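Local coordinates for protein TbpB (Actinobacillus pleuropneumoniae, PDB 3HOL) that probably binds host transferrin at the cell surface, as the lipoprotein part of a bacterial receptor that takes up iron, at residues V84-V89 with V260-H265; G29-V34 with D48-T53; E22-A27 with R206-A211. All coordinates share one frame; numbering follows the deposited sequence.

Contact 1: residues V84-V89 with V260-H265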
ATOM      1  N   VAL A  84      -2.614  12.578   3.971  1.00  6.74           N
ATOM      2  CA  VAL A  84      -2.947  12.738   2.541  1.00  6.08           C
ATOM      3  C   VAL A  84      -2.881  14.214   2.106  1.00  6.88           C
ATOM      4  O   VAL A  84      -2.924  15.106   2.945  1.00  7.19           O
ATOM      5  CB  VAL A  84      -4.355  12.151   2.199  1.00  6.48           C
ATOM      6  CG1 VAL A  84      -4.445  10.694   2.587  1.00  4.17           C
ATOM      7  CG2 VAL A  84      -5.522  12.960   2.882  1.00  8.08           C
ATOM      8  N   ARG A  85      -2.772  14.473   0.809  1.00  6.42           N
ATOM      9  CA  ARG A  85      -2.899  15.862   0.299  1.00  7.14           C
ATOM     10  C   ARG A  85      -3.317  15.792  -1.152  1.00  6.81           C
ATOM     11  O   ARG A  85      -2.737  15.027  -1.930  1.00  7.06           O
ATOM     12  CB  ARG A  85      -1.547  16.625   0.378  1.00  8.15           C
ATOM     13  CG  ARG A  85      -1.664  18.095  -0.062  1.00  6.54           C
ATOM     14  CD  ARG A  85      -0.336  18.871   0.111  1.00  7.69           C
ATOM     15  NE  ARG A  85      -0.505  20.321  -0.166  1.00  7.10           N
ATOM     16  CZ  ARG A  85       0.431  21.247   0.051  1.00 12.21           C
ATOM     17  NH1 ARG A  85       1.611  20.892   0.605  1.00  8.98           N
ATOM     18  NH2 ARG A  85       0.177  22.536  -0.240  1.00  9.90           N
ATOM     19  N   SER A  86      -4.298  16.587  -1.538  1.00  6.78           N
ATOM     20  CA  SER A  86      -4.619  16.725  -2.947  1.00  7.55           C
ATOM     21  C   SER A  86      -4.725  18.225  -3.265  1.00  8.45           C
ATOM     22  O   SER A  86      -4.854  19.080  -2.356  1.00  8.52           O
ATOM     23  CB  SER A  86      -5.920  15.967  -3.262  1.00  8.00           C
ATOM     24  OG  SER A  86      -6.986  16.530  -2.493  1.00  9.19           O
ATOM     25  N   GLY A  87      -4.632  18.577  -4.540  1.00  9.06           N
ATOM     26  CA  GLY A  87      -4.732  20.005  -4.912  1.00  8.28           C
ATOM     27  C   GLY A  87      -4.159  20.266  -6.287  1.00  7.58           C
ATOM     28  O   GLY A  87      -4.263  19.424  -7.193  1.00  6.56           O
ATOM     29  N   TYR A  88      -3.598  21.448  -6.449  1.00  7.14           N
ATOM     30  CA  TYR A  88      -3.079  21.841  -7.749  1.00  8.51           C
ATOM     31  C   TYR A  88      -1.842  22.720  -7.530  1.00  8.59           C
ATOM     32  O   TYR A  88      -1.615  23.227  -6.422  1.00  8.22           O
ATOM     33  CB  TYR A  88      -4.162  22.619  -8.530  1.00  7.21           C
ATOM     34  CG  TYR A  88      -4.844  23.727  -7.721  1.00  9.80           C
ATOM     35  CD1 TYR A  88      -4.196  24.963  -7.471  1.00  9.74           C
ATOM     36  CD2 TYR A  88      -6.120  23.526  -7.176  1.00  7.91           C
ATOM     37  CE1 TYR A  88      -4.825  25.956  -6.684  1.00 10.01           C
ATOM     38  CE2 TYR A  88      -6.771  24.532  -6.417  1.00  9.05           C
ATOM     39  CZ  TYR A  88      -6.112  25.727  -6.197  1.00 11.77           C
ATOM     40  OH  TYR A  88      -6.750  26.672  -5.476  1.00 12.12           O
ATOM     41  N   VAL A  89      -1.067  22.886  -8.597  1.00  8.81           N
ATOM     42  CA  VAL A  89       0.110  23.735  -8.639  1.00  9.17           C
ATOM     43  C   VAL A  89      -0.081  24.410 -10.002  1.00  9.52           C
ATOM     44  O   VAL A  89       0.125  23.781 -11.029  1.00  9.38           O
ATOM     45  CB  VAL A  89       1.436  22.886  -8.619  1.00  9.77           C
ATOM     46  CG1 VAL A  89       2.709  23.759  -8.876  1.00  9.15           C
ATOM     47  CG2 VAL A  89       1.583  22.156  -7.318  1.00 12.85           C
ATOM     48  N   VAL A 260      -9.381  14.793  -8.508  1.00  8.07           N
ATOM     49  CA  VAL A 260      -8.676  14.252  -7.337  1.00  6.80           C
ATOM     50  C   VAL A 260      -9.442  14.638  -6.079  1.00  7.57           C
ATOM     51  O   VAL A 260     -10.225  15.573  -6.101  1.00  7.39           O
ATOM     52  CB  VAL A 260      -7.199  14.798  -7.170  1.00  6.42           C
ATOM     53  CG1 VAL A 260      -6.290  14.368  -8.350  1.00  7.17           C
ATOM     54  CG2 VAL A 260      -7.180  16.377  -7.058  1.00  6.68           C
ATOM     55  N   PHE A 261      -9.210  13.925  -4.976  1.00  6.84           N
ATOM     56  CA  PHE A 261      -9.931  14.243  -3.739  1.00  7.38           C
ATOM     57  C   PHE A 261      -9.140  13.740  -2.556  1.00  6.61           C
ATOM     58  O   PHE A 261      -8.284  12.878  -2.689  1.00  5.56           O
ATOM     59  CB  PHE A 261     -11.366  13.651  -3.758  1.00  5.89           C
ATOM     60  CG  PHE A 261     -11.425  12.205  -4.184  1.00  7.96           C
ATOM     61  CD1 PHE A 261     -11.265  11.172  -3.262  1.00  9.94           C
ATOM     62  CD2 PHE A 261     -11.672  11.875  -5.509  1.00  9.40           C
ATOM     63  CE1 PHE A 261     -11.314   9.830  -3.661  1.00 11.11           C
ATOM     64  CE2 PHE A 261     -11.711  10.528  -5.919  1.00 12.50           C
ATOM     65  CZ  PHE A 261     -11.533   9.514  -4.988  1.00  9.28           C
ATOM     66  N   SER A 262      -9.369  14.364  -1.410  1.00  7.43           N
ATOM     67  CA  SER A 262      -8.826  13.871  -0.139  1.00  7.80           C
ATOM     68  C   SER A 262      -9.799  14.273   0.992  1.00  8.16           C
ATOM     69  O   SER A 262     -10.520  15.277   0.899  1.00  7.12           O
ATOM     70  CB  SER A 262      -7.419  14.466   0.102  1.00  8.78           C
ATOM     71  OG  SER A 262      -7.458  15.891   0.087  1.00  7.81           O
ATOM     72  N   ALA A 263      -9.825  13.476   2.061  1.00  9.12           N
ATOM     73  CA  ALA A 263     -10.815  13.647   3.101  1.00  7.94           C
ATOM     74  C   ALA A 263     -10.364  12.872   4.341  1.00  8.65           C
ATOM     75  O   ALA A 263      -9.523  12.005   4.258  1.00  6.61           O
ATOM     76  CB  ALA A 263     -12.163  13.123   2.621  1.00  8.69           C
ATOM     77  N   LYS A 264     -10.974  13.180   5.483  1.00  9.12           N
ATOM     78  CA  LYS A 264     -10.594  12.596   6.765  1.00  9.47           C
ATOM     79  C   LYS A 264     -11.877  12.291   7.516  1.00  9.60           C
ATOM     80  O   LYS A 264     -12.824  13.082   7.423  1.00  9.22           O
ATOM     81  CB  LYS A 264      -9.782  13.646   7.520  1.00 10.83           C
ATOM     82  CG  LYS A 264      -9.581  13.408   9.007  1.00 15.07           C
ATOM     83  CD  LYS A 264      -8.812  14.605   9.638  1.00 21.52           C
ATOM     84  CE  LYS A 264      -8.603  14.374  11.145  1.00 26.14           C
ATOM     85  NZ  LYS A 264      -8.079  12.991  11.447  1.00 26.47           N
ATOM     86  N   HIS A 265     -11.919  11.158   8.237  1.00 10.14           N
ATOM     87  CA  HIS A 265     -13.126  10.798   8.958  1.00 12.23           C
ATOM     88  C   HIS A 265     -13.142  11.459  10.357  1.00 13.69           C
ATOM     89  O   HIS A 265     -12.127  11.880  10.874  1.00 12.03           O
ATOM     90  CB  HIS A 265     -13.386   9.262   9.028  1.00 11.06           C
ATOM     91  CG  HIS A 265     -12.511   8.517  10.001  1.00 10.16           C
ATOM     92  ND1 HIS A 265     -12.628   8.645  11.371  1.00  9.38           N
ATOM     93  CD2 HIS A 265     -11.525   7.606   9.799  1.00 11.56           C
ATOM     94  CE1 HIS A 265     -11.744   7.868  11.968  1.00 10.79           C
ATOM     95  NE2 HIS A 265     -11.074   7.208  11.037  1.00 10.98           N
TER
HETATM   96  O   HOH W   1      -5.486  18.182   0.610  1.00  8.42           O
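V84 packs onto S262 where strand 84-91, in a sheet consistent with the N-lobe handle, crosses strand 257-265 of the N-lobe beta barrel. The short strand axes pass 6.0 Å apart, their N-to-C directions 143° apart, and the contact runs through side chains, with no backbone hydrogen bond between the strands. With V84 CG1 anti to the carbonyl carbon (chi1 -57°), CG2 falls between the backbone N and the carbonyl carbon and rests 3.7 Å from S262 CB. R85 turns the other way, its guanidinium bonding the carbonyls of L57 and K75. S86 points back at the barrel: its OG meets S262 OG tip to tip at 2.7 Å, a short hydrogen bond in which either hydroxyl could donate. Water 1 braces the same pair, accepting from S86 N at 2.9 Å and bonding S262 OG at 3.1 Å, which closes a small polar ring through the S86 backbone. On the other flank of this ring from V84, V260 CG2 lies 4.0 Å from S86 CB and also brushes G87 N. Y105 and A247 pack against the two serines from the neighbouring strands. The two buried hydroxyls thus bond each other, that of S262 also bonds the water, and valine methyls lie to both sides, so the interface holds polar atoms but no charge.

Contact 2: residues G29-V34 with D48-T53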
ATOM      1  N   GLY A  29       0.524   8.063  -4.909  1.00  7.49           N
ATOM      2  CA  GLY A  29      -0.180   9.211  -5.484  1.00  7.79           C
ATOM      3  C   GLY A  29      -0.030   9.278  -6.994  1.00  8.63           C
ATOM      4  O   GLY A  29       0.667   8.442  -7.594  1.00  8.58           O
ATOM      5  N   TYR A  30      -0.741  10.237  -7.598  1.00  7.78           N
ATOM      6  CA  TYR A  30      -0.654  10.482  -9.036  1.00  7.61           C
ATOM      7  C   TYR A  30      -0.707  11.970  -9.329  1.00  7.56           C
ATOM      8  O   TYR A  30      -1.382  12.724  -8.602  1.00  6.02           O
ATOM      9  CB  TYR A  30      -1.839   9.832  -9.747  1.00  7.26           C
ATOM     10  CG  TYR A  30      -1.714   8.316  -9.851  1.00  9.35           C
ATOM     11  CD1 TYR A  30      -0.901   7.734 -10.821  1.00 11.46           C
ATOM     12  CD2 TYR A  30      -2.388   7.470  -8.950  1.00 10.40           C
ATOM     13  CE1 TYR A  30      -0.770   6.346 -10.941  1.00 11.39           C
ATOM     14  CE2 TYR A  30      -2.268   6.055  -9.074  1.00  8.64           C
ATOM     15  CZ  TYR A  30      -1.450   5.519 -10.045  1.00 11.82           C
ATOM     16  OH  TYR A  30      -1.333   4.150 -10.170  1.00 13.18           O
ATOM     17  N   VAL A  31      -0.132  12.365 -10.468  1.00  7.77           N
ATOM     18  CA  VAL A  31      -0.145  13.783 -10.871  1.00 10.03           C
ATOM     19  C   VAL A  31      -0.288  13.898 -12.390  1.00 10.50           C
ATOM     20  O   VAL A  31       0.254  13.079 -13.121  1.00  9.74           O
ATOM     21  CB  VAL A  31       1.138  14.535 -10.368  1.00 10.77           C
ATOM     22  CG1 VAL A  31       2.399  13.821 -10.803  1.00 11.65           C
ATOM     23  CG2 VAL A  31       1.150  16.044 -10.828  1.00  8.77           C
ATOM     24  N   VAL A  32      -1.051  14.876 -12.860  1.00 10.67           N
ATOM     25  CA  VAL A  32      -1.183  15.094 -14.282  1.00 10.60           C
ATOM     26  C   VAL A  32      -0.976  16.561 -14.632  1.00 11.78           C
ATOM     27  O   VAL A  32      -1.313  17.463 -13.837  1.00 10.37           O
ATOM     28  CB  VAL A  32      -2.546  14.583 -14.834  1.00 10.48           C
ATOM     29  CG1 VAL A  32      -3.722  15.539 -14.540  1.00 11.75           C
ATOM     30  CG2 VAL A  32      -2.446  14.338 -16.339  1.00 11.24           C
ATOM     31  N   LYS A  33      -0.406  16.778 -15.824  1.00 11.49           N
ATOM     32  CA  LYS A  33      -0.315  18.112 -16.435  1.00 12.07           C
ATOM     33  C   LYS A  33      -1.653  18.596 -17.000  1.00 11.33           C
ATOM     34  O   LYS A  33      -2.436  17.817 -17.602  1.00 10.06           O
ATOM     35  CB  LYS A  33       0.728  18.099 -17.533  1.00 13.33           C
ATOM     36  CG  LYS A  33       1.086  19.475 -18.022  1.00 19.18           C
ATOM     37  CD  LYS A  33       2.366  19.479 -18.911  1.00 28.49           C
ATOM     38  CE  LYS A  33       2.364  18.366 -19.944  1.00 30.93           C
ATOM     39  NZ  LYS A  33       1.025  18.122 -20.542  1.00 36.09           N
ATOM     40  N   VAL A  34      -1.933  19.879 -16.771  1.00 10.21           N
ATOM     41  CA  VAL A  34      -3.145  20.495 -17.304  1.00 10.00           C
ATOM     42  C   VAL A  34      -2.921  20.536 -18.860  1.00 10.21           C
ATOM     43  O   VAL A  34      -1.880  21.021 -19.307  1.00  9.91           O
ATOM     44  CB  VAL A  34      -3.334  21.903 -16.674  1.00  9.73           C
ATOM     45  CG1 VAL A  34      -4.459  22.698 -17.365  1.00  8.40           C
ATOM     46  CG2 VAL A  34      -3.600  21.797 -15.165  1.00  8.51           C
ATOM     47  N   ASP A  48      -0.805  11.124 -20.013  1.00 17.14           N
ATOM     48  CA  ASP A  48       0.496  11.137 -19.348  1.00 18.06           C
ATOM     49  C   ASP A  48       0.353  11.308 -17.845  1.00 16.67           C
ATOM     50  O   ASP A  48       1.085  12.061 -17.240  1.00 16.18           O
ATOM     51  CB  ASP A  48       1.415  12.246 -19.890  1.00 19.63           C
ATOM     52  CG  ASP A  48       1.811  12.021 -21.326  1.00 25.11           C
ATOM     53  OD1 ASP A  48       2.000  10.843 -21.704  1.00 27.40           O
ATOM     54  OD2 ASP A  48       1.934  13.022 -22.075  1.00 29.55           O
ATOM     55  N   ILE A  49      -0.584  10.593 -17.252  1.00 16.92           N
ATOM     56  CA  ILE A  49      -0.710  10.593 -15.791  1.00 15.83           C
ATOM     57  C   ILE A  49       0.545   9.938 -15.179  1.00 16.40           C
ATOM     58  O   ILE A  49       0.987   8.889 -15.662  1.00 16.69           O
ATOM     59  CB  ILE A  49      -1.967   9.851 -15.361  1.00 16.14           C
ATOM     60  CG1 ILE A  49      -3.216  10.560 -15.946  1.00 16.41           C
ATOM     61  CG2 ILE A  49      -2.021   9.820 -13.852  1.00 14.08           C
ATOM     62  CD1 ILE A  49      -4.473   9.710 -15.980  1.00 15.52           C
ATOM     63  N   GLU A  50       1.124  10.542 -14.145  1.00 14.74           N
ATOM     64  CA  GLU A  50       2.408  10.073 -13.639  1.00 15.55           C
ATOM     65  C   GLU A  50       2.265   9.618 -12.214  1.00 15.28           C
ATOM     66  O   GLU A  50       1.550  10.253 -11.402  1.00 14.79           O
ATOM     67  CB  GLU A  50       3.429  11.199 -13.622  1.00 15.56           C
ATOM     68  CG  GLU A  50       3.647  11.929 -14.912  1.00 22.78           C
ATOM     69  CD  GLU A  50       4.769  12.959 -14.774  1.00 29.08           C
ATOM     70  OE1 GLU A  50       4.895  13.582 -13.692  1.00 29.15           O
ATOM     71  OE2 GLU A  50       5.546  13.119 -15.743  1.00 34.12           O
ATOM     72  N   VAL A  51       2.943   8.529 -11.886  1.00 15.08           N
ATOM     73  CA  VAL A  51       2.929   8.025 -10.513  1.00 14.90           C
ATOM     74  C   VAL A  51       3.746   8.928  -9.593  1.00 14.15           C
ATOM     75  O   VAL A  51       4.768   9.447  -9.974  1.00 13.01           O
ATOM     76  CB  VAL A  51       3.406   6.521 -10.420  1.00 16.25           C
ATOM     77  CG1 VAL A  51       4.666   6.273 -11.189  1.00 17.98           C
ATOM     78  CG2 VAL A  51       3.646   6.112  -8.996  1.00 16.15           C
ATOM     79  N   ILE A  52       3.279   9.115  -8.368  1.00 12.74           N
ATOM     80  CA  ILE A  52       4.079   9.744  -7.334  1.00 12.61           C
ATOM     81  C   ILE A  52       4.638   8.678  -6.369  1.00 14.29           C
ATOM     82  O   ILE A  52       3.872   7.832  -5.866  1.00 12.91           O
ATOM     83  CB  ILE A  52       3.217  10.742  -6.518  1.00 11.67           C
ATOM     84  CG1 ILE A  52       2.774  11.893  -7.422  1.00 11.21           C
ATOM     85  CG2 ILE A  52       4.016  11.302  -5.345  1.00 10.84           C
ATOM     86  CD1 ILE A  52       1.865  12.960  -6.754  1.00  9.09           C
ATOM     87  N   THR A  53       5.941   8.759  -6.092  1.00 15.30           N
ATOM     88  CA  THR A  53       6.658   7.825  -5.182  1.00 17.84           C
ATOM     89  C   THR A  53       7.102   8.465  -3.858  1.00 19.83           C
ATOM     90  O   THR A  53       7.609   7.784  -2.968  1.00 22.98           O
ATOM     91  CB  THR A  53       7.902   7.212  -5.900  1.00 18.32           C
ATOM     92  OG1 THR A  53       8.826   8.246  -6.252  1.00 17.51           O
ATOM     93  CG2 THR A  53       7.489   6.498  -7.157  1.00 18.05           C
TER
HETATM   94  O   HOH W   2       1.325  14.778 -17.016  1.00 17.32           O
HETATM   95  O   HOH W   3       1.711  15.796 -21.801  1.00 39.02           O
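G29, Y30 and V31 pair with I52, V51 and E50 in antiparallel register, which makes strand 50-52 the edge of a five-stranded sheet consistent with the N-lobe handle. V31 and E50 exchange two bonds of 2.9 Å, V31 N to E50 O and E50 N to V31 O, each in the plane of its acceptor carbonyl. At the next hydrogen-bonded pair, I52 N reaches G29 O at 2.8 Å almost straight (173°), but from 59° above the carbonyl plane; the return bond from G29 N is weak. On one face, V31 CG1 sits 3.9 Å from I52 CG1, and I52 CB lies 3.6 Å from G29 C, close beside a residue with no side chain. E50 runs alongside V31, pointing the same way, and its OE1 is bonded to Y62 OH. On the other face, the ring of Y30 slants past I49 CG2, with CE1 continuing toward V51; its OH bonds E25 O and K249 makes a cation-pi contact with it. I49 lends its other branch to V32, CG1 meeting CG2 at 3.9 Å, so one isoleucine spans two residues of the facing strand. Beyond the last bridge, water takes over the pairing: water 2 accepts from K33 N and donates to D48 O. K33 NZ and D48 OD2 do not touch; water 3 links them, 2.7 Å from K33 NZ and 2.8 Å from D48 OD2.

Contact 3: residues E22-A27 with R206-A211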
ATOM      1  N   GLU A  22      -5.253  -0.346 -16.648  1.00 26.01           N
ATOM      2  CA  GLU A  22      -4.141   0.634 -16.692  1.00 25.33           C
ATOM      3  C   GLU A  22      -4.327   1.824 -15.715  1.00 23.61           C
ATOM      4  O   GLU A  22      -3.354   2.344 -15.201  1.00 23.38           O
ATOM      5  CB  GLU A  22      -3.849   1.113 -18.137  1.00 26.23           C
ATOM      6  CG  GLU A  22      -4.887   2.124 -18.751  1.00 30.76           C
ATOM      7  CD  GLU A  22      -4.607   2.489 -20.235  1.00 35.00           C
ATOM      8  OE1 GLU A  22      -3.719   1.870 -20.863  1.00 38.54           O
ATOM      9  OE2 GLU A  22      -5.280   3.396 -20.784  1.00 34.73           O
ATOM     10  N   LEU A  23      -5.563   2.237 -15.452  1.00 20.47           N
ATOM     11  CA  LEU A  23      -5.783   3.399 -14.568  1.00 19.23           C
ATOM     12  C   LEU A  23      -6.025   2.963 -13.128  1.00 18.43           C
ATOM     13  O   LEU A  23      -6.321   3.796 -12.247  1.00 19.18           O
ATOM     14  CB  LEU A  23      -6.981   4.230 -15.045  1.00 18.87           C
ATOM     15  CG  LEU A  23      -6.785   4.972 -16.351  1.00 18.06           C
ATOM     16  CD1 LEU A  23      -8.079   5.687 -16.701  1.00 15.96           C
ATOM     17  CD2 LEU A  23      -5.623   5.949 -16.144  1.00 19.32           C
ATOM     18  N   MET A  24      -5.909   1.664 -12.884  1.00 16.09           N
ATOM     19  CA  MET A  24      -6.420   1.111 -11.642  1.00 15.27           C
ATOM     20  C   MET A  24      -5.322   0.576 -10.701  1.00 13.71           C
ATOM     21  O   MET A  24      -5.629  -0.064  -9.699  1.00 14.39           O
ATOM     22  CB  MET A  24      -7.487   0.049 -11.943  1.00 14.04           C
ATOM     23  CG  MET A  24      -8.650   0.561 -12.855  1.00 18.11           C
ATOM     24  SD  MET A  24      -9.386   2.072 -12.146  1.00 21.18           S
ATOM     25  CE  MET A  24     -10.573   1.377 -11.038  1.00 13.97           C
ATOM     26  N   GLU A  25      -4.060   0.801 -11.047  1.00 13.62           N
ATOM     27  CA  GLU A  25      -2.938   0.364 -10.210  1.00 13.30           C
ATOM     28  C   GLU A  25      -2.826   1.267  -8.976  1.00 11.59           C
ATOM     29  O   GLU A  25      -2.951   2.479  -9.098  1.00 11.61           O
ATOM     30  CB  GLU A  25      -1.618   0.372 -11.010  1.00 15.41           C
ATOM     31  CG  GLU A  25      -1.522  -0.780 -12.076  1.00 21.64           C
ATOM     32  CD  GLU A  25      -1.268  -2.177 -11.461  1.00 29.00           C
ATOM     33  OE1 GLU A  25      -0.926  -2.254 -10.253  1.00 28.86           O
ATOM     34  OE2 GLU A  25      -1.414  -3.216 -12.181  1.00 32.08           O
ATOM     35  N   PRO A  26      -2.586   0.679  -7.777  1.00 10.55           N
ATOM     36  CA  PRO A  26      -2.409   1.479  -6.579  1.00  9.25           C
ATOM     37  C   PRO A  26      -1.068   2.194  -6.609  1.00  8.76           C
ATOM     38  O   PRO A  26      -0.102   1.688  -7.200  1.00  7.57           O
ATOM     39  CB  PRO A  26      -2.469   0.426  -5.450  1.00  9.91           C
ATOM     40  CG  PRO A  26      -1.911  -0.803  -6.111  1.00 10.90           C
ATOM     41  CD  PRO A  26      -2.586  -0.756  -7.471  1.00  9.58           C
ATOM     42  N   ALA A  27      -1.000   3.386  -6.015  1.00  7.29           N
ATOM     43  CA  ALA A  27       0.291   4.076  -5.858  1.00  8.09           C
ATOM     44  C   ALA A  27       0.199   5.046  -4.689  1.00  7.82           C
ATOM     45  O   ALA A  27      -0.910   5.331  -4.270  1.00  7.73           O
ATOM     46  CB  ALA A  27       0.602   4.860  -7.121  1.00  8.29           C
ATOM     47  N   ARG A 206      -7.142  -0.222  -0.653  1.00  9.04           N
ATOM     48  CA  ARG A 206      -7.533   0.611  -1.797  1.00  8.73           C
ATOM     49  C   ARG A 206      -9.027   0.487  -2.078  1.00  8.91           C
ATOM     50  O   ARG A 206      -9.704  -0.421  -1.569  1.00  8.54           O
ATOM     51  CB  ARG A 206      -6.720   0.241  -3.067  1.00  8.34           C
ATOM     52  CG  ARG A 206      -5.201   0.204  -2.878  1.00  8.91           C
ATOM     53  CD  ARG A 206      -4.649   1.551  -2.475  1.00  6.09           C
ATOM     54  NE  ARG A 206      -4.620   2.481  -3.593  1.00  6.16           N
ATOM     55  CZ  ARG A 206      -3.934   3.624  -3.586  1.00  7.57           C
ATOM     56  NH1 ARG A 206      -3.230   3.970  -2.516  1.00  4.55           N
ATOM     57  NH2 ARG A 206      -3.951   4.437  -4.648  1.00  6.41           N
ATOM     58  N   PHE A 207      -9.569   1.447  -2.823  1.00  9.06           N
ATOM     59  CA  PHE A 207     -10.932   1.308  -3.302  1.00  9.20           C
ATOM     60  C   PHE A 207     -10.950   1.547  -4.807  1.00  9.68           C
ATOM     61  O   PHE A 207     -10.161   2.367  -5.328  1.00  9.20           O
ATOM     62  CB  PHE A 207     -11.916   2.219  -2.536  1.00  8.42           C
ATOM     63  CG  PHE A 207     -11.397   3.608  -2.321  1.00  9.02           C
ATOM     64  CD1 PHE A 207     -11.607   4.593  -3.266  1.00 11.16           C
ATOM     65  CD2 PHE A 207     -10.601   3.912  -1.205  1.00 10.63           C
ATOM     66  CE1 PHE A 207     -11.069   5.896  -3.092  1.00  9.11           C
ATOM     67  CE2 PHE A 207     -10.097   5.180  -1.019  1.00 10.00           C
ATOM     68  CZ  PHE A 207     -10.339   6.188  -1.983  1.00  8.82           C
ATOM     69  N   THR A 208     -11.842   0.817  -5.508  1.00  9.98           N
ATOM     70  CA  THR A 208     -12.033   0.990  -6.958  1.00  9.01           C
ATOM     71  C   THR A 208     -13.506   1.063  -7.302  1.00  8.81           C
ATOM     72  O   THR A 208     -14.365   0.358  -6.695  1.00  8.56           O
ATOM     73  CB  THR A 208     -11.422  -0.189  -7.769  1.00 10.77           C
ATOM     74  OG1 THR A 208     -11.966  -1.413  -7.282  1.00 11.69           O
ATOM     75  CG2 THR A 208      -9.915  -0.265  -7.581  1.00  8.73           C
ATOM     76  N   GLY A 209     -13.844   1.901  -8.279  1.00  9.11           N
ATOM     77  CA  GLY A 209     -15.244   2.056  -8.599  1.00  9.24           C
ATOM     78  C   GLY A 209     -15.508   3.060  -9.694  1.00 10.10           C
ATOM     79  O   GLY A 209     -14.733   3.139 -10.653  1.00  9.91           O
ATOM     80  N   ALA A 210     -16.575   3.857  -9.517  1.00 10.48           N
ATOM     81  CA  ALA A 210     -17.076   4.728 -10.556  1.00 10.75           C
ATOM     82  C   ALA A 210     -17.530   6.081 -10.037  1.00 11.34           C
ATOM     83  O   ALA A 210     -18.001   6.202  -8.895  1.00 12.48           O
ATOM     84  CB  ALA A 210     -18.241   4.009 -11.314  1.00 10.75           C
ATOM     85  N   ALA A 211     -17.423   7.114 -10.876  1.00 10.59           N
ATOM     86  CA  ALA A 211     -18.062   8.402 -10.544  1.00 11.10           C
ATOM     87  C   ALA A 211     -19.184   8.585 -11.554  1.00 11.05           C
ATOM     88  O   ALA A 211     -18.974   8.377 -12.764  1.00 11.96           O
ATOM     89  CB  ALA A 211     -17.053   9.580 -10.644  1.00 10.03           C
TER
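A27 O is approached by both terminal nitrogens of R206, NH1 and NH2, each 3.2 Å away and each bent at the hydrogen (122°), so the fork is symmetrical but made of two weak bonds. Y239 OH adds a third weak bond to this carbonyl. Loop 22-27, just ahead of strand 29-33 of the handle-like sheet, lies against strand 206-213 of the N-lobe antiparallel beta barrel. R206 starts toward the loop and then folds, bent at chi2 (-62°) and chi3 (-75°), which carries the guanidinium beneath P26 and A27. P26 CB stands over one face of that flat group, 3.5 Å from R206 NE, and its contact with R206 CG extends the packing onto the aliphatic part of the arginine. A27 N lies over the same face, 3.4 Å from R206 NH2; both are donors, so they are merely close. The stronger hold on the charge lies within the barrel: R206 NH2 forms a salt bridge with E235 OE1 on the adjoining strand, and NH1 bonds Y239 OH. These partners probably fix the rotation of the guanidinium, which then receives the loop. P26 has a further tie through its O to K306 NZ, in the C-lobe handle, so the loop touches parts of both lobes. Farther along the strand the contact turns apolar. The CA atoms of M24 and T208 are 7.3 Å apart, and the methionine bridges this gap with a doubly bent chain that swings its methyl end toward the strand. The M24 side chain crosses that of T208 at a slant, CE 3.7 Å from T208 CB and 3.9 Å from T208 CG2.

In the fold
Contact 2 builds the handle-like sheet itself, and it is the one held by backbone bonds; contact 1 joins that sheet to the barrel through side chains, contact 3 a loop by a barrel arginine to a main-chain carbonyl and by side-chain packing. Contact 1 is fully buried and relies on uncharged hydroxyls, whereas contacts 2 and 3 are partly buried, with water bridging charged side chains at the former's open end and an arginine at the heart of the latter. Strand 84-91 of contact 1 and both strands of contact 2 share one sheet, while 260-265 and 206-211 share the barrel, where F261 and F207 pack together. V51 against A27 and I49 against L23 couple contacts 2 and 3.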